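Local coordinates for SusD superfamily protein (Bacteroides vulgatus, PDB 3MYV) that probably binds polysaccharide at the bacterial outer membrane, in the manner of SusD-type glycan-capture proteins, at residues Y130-T133 and K134-A138; F399-R403 and N404-I408. One frame throughout, in Å; residues are numbered along the deposited sequence. Where two conformers were deposited one is given.

Contact 1 (Y130-T133 and K134-A138); sequences YPYT and KDKGA
Tyr132 lays one face of its phenol ring over the backbone of Lys136 and Gly137 as the chain leaves the short helical turn 132-135. Its CG stands anti to the backbone N (chi1 177°), which swings the ring round to the side where the chain returns. Lys136 CA then sits 4.0 Å from the centroid of the Tyr132 ring in a CH-pi contact, displaced toward the rim, and Tyr132 CD1 meets Gly137 CA at 3.4 Å. Gly137 has positive phi, and a side chain there would run into this ring; both features suit glycine. The Lys136 chain bends at its second torsion (chi2 -79°) and passes obliquely by the phenol, bringing CD to 3.6 Å from Tyr132 OH. One water links that hydroxyl to Lys136 O and another, lying in the ring plane, links it to Lys136 NZ. Outside the turn, Tyr164 and His203 also meet the Tyr132 ring. With an alanine here, the Lys136-Gly137 backbone would probably lose its cover and both waters their hydroxyl partner.

Lys134, extended throughout, runs alongside Tyr130 and ends with NZ 3.7 Å from Tyr130 CD2, oblique to the ring; Lys134 NZ donates to Trp425 O. The backbone N of Lys134 bonds to Pro131 O at 2.9 Å, and Ala138 N to Asp135 O closes the type I' turn 135-138. Asp135 OD1 takes weak bonds from the Gly137 and Ala138 amides, and a water 2.7 Å from Asp135 OD1 also lies within bonding distance of Tyr130 O. Because Tyr132 O is held by two weak bonds, from Asp135 N and Gly137 N, the turn probably relies also on the Asp135 carboxylate and on the ring lying over its peptide.

Contact 2 (F399-R403 and N404-I408); sequences FDLLR and NGKTI
The Arg403 guanidinium carries Asn404 ND2 over one face, 3.3 Å above the plane and offset toward the rim, with Asp400 O farther out on that face. At its edge lies Asp400 OD1, gripped side-on by NE and NH2, with Arg403 NH2 at 2.8 Å from Asp400 OD1 in a salt bridge. The Asn404 amide plane is turned 60° from the guanidinium, and ND2 donates to Asp400 O at 3.0 Å, in the carbonyl plane and nearly straight (161°). Glu343 forms a salt bridge with Arg403 NH1 and accepts a hydrogen bond from Asn404 ND2, while Lys347 bonds to Asn404 OD1.

Past Asn404 a Schellman motif ends the helix: Lys406 N bonds to Leu401 O at 3.0 Å and Gly405 N to Leu402 O, with Gly405 at positive phi. The returning chain brings Ile408 back to the helix, where Ile408 CG1 packs 3.8 Å from Leu401 CB. Leu401 CD2 also rests against the aliphatic base of Lys406, whose NZ pairs with Asp381.

The buried Arg403 charge is thus matched by the carboxylates of Asp400 and Glu343, the Asn404 amide takes up the Asp400 carbonyl near the helix end, and Leu401 and Ile408 add an apolar contact.

How the contacts relate
From the N terminus, the chain leaves helix 103-128 and enters contact 1, which closes the short helix 132-135 and the turn after it, before strand 140-143. Contact 2 comes far later, closing the end of helix 397-403 just ahead of strand 408-409. The two are in series, neither nested nor crossed, yet their centres lie about 12 Å apart. They touch directly: Thr133 OG1 and Arg403 O are 2.5 Å apart, a probable hydrogen bond, and Pro131 packs on the backbone of Leu402 and Arg403. A turn of the N-terminal family region thereby abuts a helix end of the C-terminal RagB/SusD region.

Contact 1 (Y130-T133 and K134-A138)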
loop_
_atom_site.group_PDB
_atom_site.type_symbol
_atom_site.label_atom_id
_atom_site.label_comp_id
_atom_site.label_asym_id
_atom_site.label_seq_id
_atom_site.Cartn_x
_atom_site.Cartn_y
_atom_site.Cartn_z
ATOM N N TYR A 130 16.238 2.581 -0.179
ATOM C CA TYR A 130 16.318 1.421 -1.032
ATOM C C TYR A 130 15.690 0.238 -0.275
ATOM O O TYR A 130 15.632 0.240 0.980
ATOM C CB TYR A 130 17.791 1.155 -1.426
ATOM C CG TYR A 130 18.312 2.121 -2.463
ATOM C CD1 TYR A 130 18.737 3.399 -2.107
ATOM C CD2 TYR A 130 18.352 1.773 -3.808
ATOM C CE1 TYR A 130 19.198 4.289 -3.065
ATOM C CE2 TYR A 130 18.819 2.651 -4.766
ATOM C CZ TYR A 130 19.238 3.908 -4.400
ATOM O OH TYR A 130 19.716 4.785 -5.367
ATOM N N PRO A 131 15.181 -0.762 -1.013
ATOM C CA PRO A 131 14.545 -1.895 -0.330
ATOM C C PRO A 131 15.436 -2.504 0.730
ATOM O O PRO A 131 16.640 -2.719 0.506
ATOM C CB PRO A 131 14.316 -2.910 -1.474
ATOM C CG PRO A 131 14.232 -2.071 -2.681
ATOM C CD PRO A 131 15.190 -0.954 -2.476
ATOM N N TYR A 132 14.846 -2.792 1.886
ATOM C CA TYR A 132 15.599 -3.453 2.947
ATOM C C TYR A 132 16.384 -4.640 2.438
ATOM O O TYR A 132 17.552 -4.838 2.824
ATOM C CB TYR A 132 14.684 -3.907 4.090
ATOM C CG TYR A 132 15.453 -4.660 5.151
ATOM C CD1 TYR A 132 16.102 -3.982 6.158
ATOM C CD2 TYR A 132 15.578 -6.055 5.108
ATOM C CE1 TYR A 132 16.814 -4.642 7.116
ATOM C CE2 TYR A 132 16.307 -6.726 6.060
ATOM C CZ TYR A 132 16.924 -6.016 7.067
ATOM O OH TYR A 132 17.669 -6.671 8.020
ATOM N N THR A 133 15.739 -5.441 1.583
ATOM C CA THR A 133 16.325 -6.685 1.105
ATOM C C THR A 133 17.510 -6.460 0.171
ATOM O O THR A 133 18.266 -7.378 -0.051
ATOM C CB THR A 133 15.254 -7.577 0.417
ATOM O OG1 THR A 133 14.439 -6.768 -0.435
ATOM C CG2 THR A 133 14.376 -8.224 1.469
ATOM N N LYS A 134 17.736 -5.246 -0.326
ATOM C CA LYS A 134 18.952 -4.992 -1.145
ATOM C C LYS A 134 20.269 -5.182 -0.377
ATOM O O LYS A 134 21.257 -5.722 -0.905
ATOM C CB LYS A 134 18.932 -3.583 -1.761
ATOM C CG LYS A 134 20.107 -3.320 -2.705
ATOM C CD LYS A 134 20.051 -1.931 -3.285
ATOM C CE LYS A 134 21.129 -1.758 -4.330
ATOM N NZ LYS A 134 21.169 -0.339 -4.805
ATOM N N ASP A 135 20.263 -4.768 0.879
ATOM C CA ASP A 135 21.496 -4.488 1.589
ATOM C C ASP A 135 21.321 -4.530 3.101
ATOM O O ASP A 135 22.022 -3.822 3.836
ATOM C CB ASP A 135 21.976 -3.100 1.155
ATOM C CG ASP A 135 21.019 -1.990 1.574
ATOM O OD1 ASP A 135 19.936 -2.287 2.120
ATOM O OD2 ASP A 135 21.383 -0.807 1.377
ATOM N N LYS A 136 20.399 -5.366 3.571
ATOM C CA LYS A 136 20.059 -5.448 4.986
ATOM C C LYS A 136 19.786 -4.067 5.583
ATOM O O LYS A 136 20.160 -3.779 6.725
ATOM C CB LYS A 136 21.156 -6.199 5.767
ATOM C CG LYS A 136 21.264 -7.698 5.434
ATOM C CD LYS A 136 20.187 -8.488 6.152
ATOM C CE LYS A 136 20.179 -9.987 5.813
ATOM N NZ LYS A 136 18.780 -10.544 5.956
ATOM N N GLY A 137 19.137 -3.195 4.811
ATOM C CA GLY A 137 18.676 -1.926 5.350
ATOM C C GLY A 137 19.795 -0.921 5.582
ATOM O O GLY A 137 19.623 0.029 6.353
ATOM N N ALA A 138 20.921 -1.116 4.914
ATOM C CA ALA A 138 22.086 -0.269 5.108
ATOM C C ALA A 138 21.928 1.132 4.537
ATOM O O ALA A 138 22.517 2.064 5.077
ATOM C CB ALA A 138 23.366 -0.929 4.545
HETATM O O HOH W 1 18.099 -0.327 2.397
HETATM O O HOH W 2 20.015 -5.041 9.150
HETATM O O HOH W 3 17.629 -9.191 8.231
HETATM O O HOH W 4 19.417 -8.194 2.395
#

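Contact 2 (F399-R403 and N404-I408)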
loop_
_atom_site.group_PDB
_atom_site.type_symbol
_atom_site.label_atom_id
_atom_site.label_comp_id
_atom_site.label_asym_id
_atom_site.label_seq_id
_atom_site.Cartn_x
_atom_site.Cartn_y
_atom_site.Cartn_z
ATOM N N PHE A 399 6.701 -2.275 -5.633
ATOM C CA PHE A 399 7.384 -2.657 -4.403
ATOM C C PHE A 399 7.645 -4.164 -4.347
ATOM O O PHE A 399 8.719 -4.608 -3.925
ATOM C CB PHE A 399 6.557 -2.255 -3.183
ATOM C CG PHE A 399 6.358 -0.783 -3.023
ATOM C CD1 PHE A 399 7.436 0.062 -2.859
ATOM C CD2 PHE A 399 5.074 -0.247 -3.016
ATOM C CE1 PHE A 399 7.239 1.430 -2.669
ATOM C CE2 PHE A 399 4.880 1.109 -2.838
ATOM C CZ PHE A 399 5.953 1.938 -2.660
ATOM N N ASP A 400 6.691 -4.946 -4.841
ATOM C CA ASP A 400 6.810 -6.411 -4.781
ATOM C C ASP A 400 7.916 -6.931 -5.704
ATOM O O ASP A 400 8.636 -7.853 -5.353
ATOM C CB ASP A 400 5.476 -7.090 -5.106
ATOM C CG ASP A 400 4.451 -6.968 -3.963
ATOM O OD1 ASP A 400 4.815 -6.709 -2.793
ATOM O OD2 ASP A 400 3.263 -7.136 -4.240
ATOM N N LEU A 401 8.056 -6.329 -6.877
ATOM C CA LEU A 401 9.122 -6.731 -7.777
ATOM C C LEU A 401 10.472 -6.267 -7.225
ATOM O O LEU A 401 11.448 -7.057 -7.139
ATOM C CB LEU A 401 8.872 -6.208 -9.187
ATOM C CG LEU A 401 7.778 -6.974 -9.952
ATOM C CD1 LEU A 401 7.400 -6.234 -11.222
ATOM C CD2 LEU A 401 8.219 -8.431 -10.267
ATOM N N LEU A 402 10.533 -5.007 -6.802
ATOM C CA LEU A 402 11.836 -4.441 -6.436
ATOM C C LEU A 402 12.384 -5.091 -5.163
ATOM O O LEU A 402 13.564 -5.382 -5.106
ATOM C CB LEU A 402 11.805 -2.913 -6.331
ATOM C CG LEU A 402 12.877 -2.326 -7.251
ATOM C CD1 LEU A 402 12.664 -2.825 -8.661
ATOM C CD2 LEU A 402 12.921 -0.808 -7.235
ATOM N N ARG A 403 11.533 -5.370 -4.169
ATOM C CA ARG A 403 12.013 -5.965 -2.905
ATOM C C ARG A 403 12.470 -7.405 -3.075
ATOM O O ARG A 403 13.191 -7.924 -2.231
ATOM C CB ARG A 403 10.954 -5.877 -1.780
ATOM C CG ARG A 403 9.743 -6.819 -1.954
ATOM C CD ARG A 403 8.658 -6.552 -0.905
ATOM N NE ARG A 403 7.425 -7.200 -1.305
ATOM C CZ ARG A 403 7.216 -8.516 -1.269
ATOM N NH1 ARG A 403 8.131 -9.349 -0.780
ATOM N NH2 ARG A 403 6.067 -8.996 -1.694
ATOM N N ASN A 404 12.039 -8.060 -4.161
ATOM C CA ASN A 404 12.541 -9.380 -4.491
ATOM C C ASN A 404 13.700 -9.365 -5.481
ATOM O O ASN A 404 14.011 -10.377 -6.083
ATOM C CB ASN A 404 11.412 -10.230 -5.047
ATOM C CG ASN A 404 10.571 -10.813 -3.950
ATOM O OD1 ASN A 404 11.055 -11.651 -3.198
ATOM N ND2 ASN A 404 9.339 -10.337 -3.810
ATOM N N GLY A 405 14.303 -8.195 -5.665
ATOM C CA GLY A 405 15.451 -8.064 -6.533
ATOM C C GLY A 405 15.172 -8.344 -7.999
ATOM O O GLY A 405 16.089 -8.699 -8.750
ATOM N N LYS A 406 13.931 -8.131 -8.433
ATOM C CA LYS A 406 13.578 -8.348 -9.838
ATOM C C LYS A 406 13.825 -7.115 -10.698
ATOM O O LYS A 406 13.864 -5.993 -10.195
ATOM C CB LYS A 406 12.116 -8.769 -9.983
ATOM C CG LYS A 406 11.703 -9.992 -9.154
ATOM C CD LYS A 406 12.433 -11.268 -9.608
ATOM C CE LYS A 406 11.982 -12.461 -8.798
ATOM N NZ LYS A 406 12.631 -13.725 -9.317
ATOM N N THR A 407 13.956 -7.328 -12.006
ATOM C CA THR A 407 13.987 -6.219 -12.965
ATOM C C THR A 407 12.570 -6.048 -13.492
ATOM O O THR A 407 11.965 -7.007 -13.980
ATOM C CB THR A 407 14.897 -6.522 -14.140
ATOM O OG1 THR A 407 16.192 -6.807 -13.640
ATOM C CG2 THR A 407 14.955 -5.341 -15.124
ATOM N N ILE A 408 12.031 -4.840 -13.348
ATOM C CA ILE A 408 10.705 -4.509 -13.879
ATOM C C ILE A 408 10.903 -4.173 -15.357
ATOM O O ILE A 408 11.668 -3.269 -15.696
ATOM C CB ILE A 408 10.054 -3.328 -13.124
ATOM C CG1 ILE A 408 10.064 -3.580 -11.603
ATOM C CG2 ILE A 408 8.597 -3.128 -13.583
ATOM C CD1 ILE A 408 9.648 -2.412 -10.793
HETATM O O HOH W 5 15.323 -4.970 -8.004
HETATM O O HOH W 6 12.518 -10.220 -0.465
#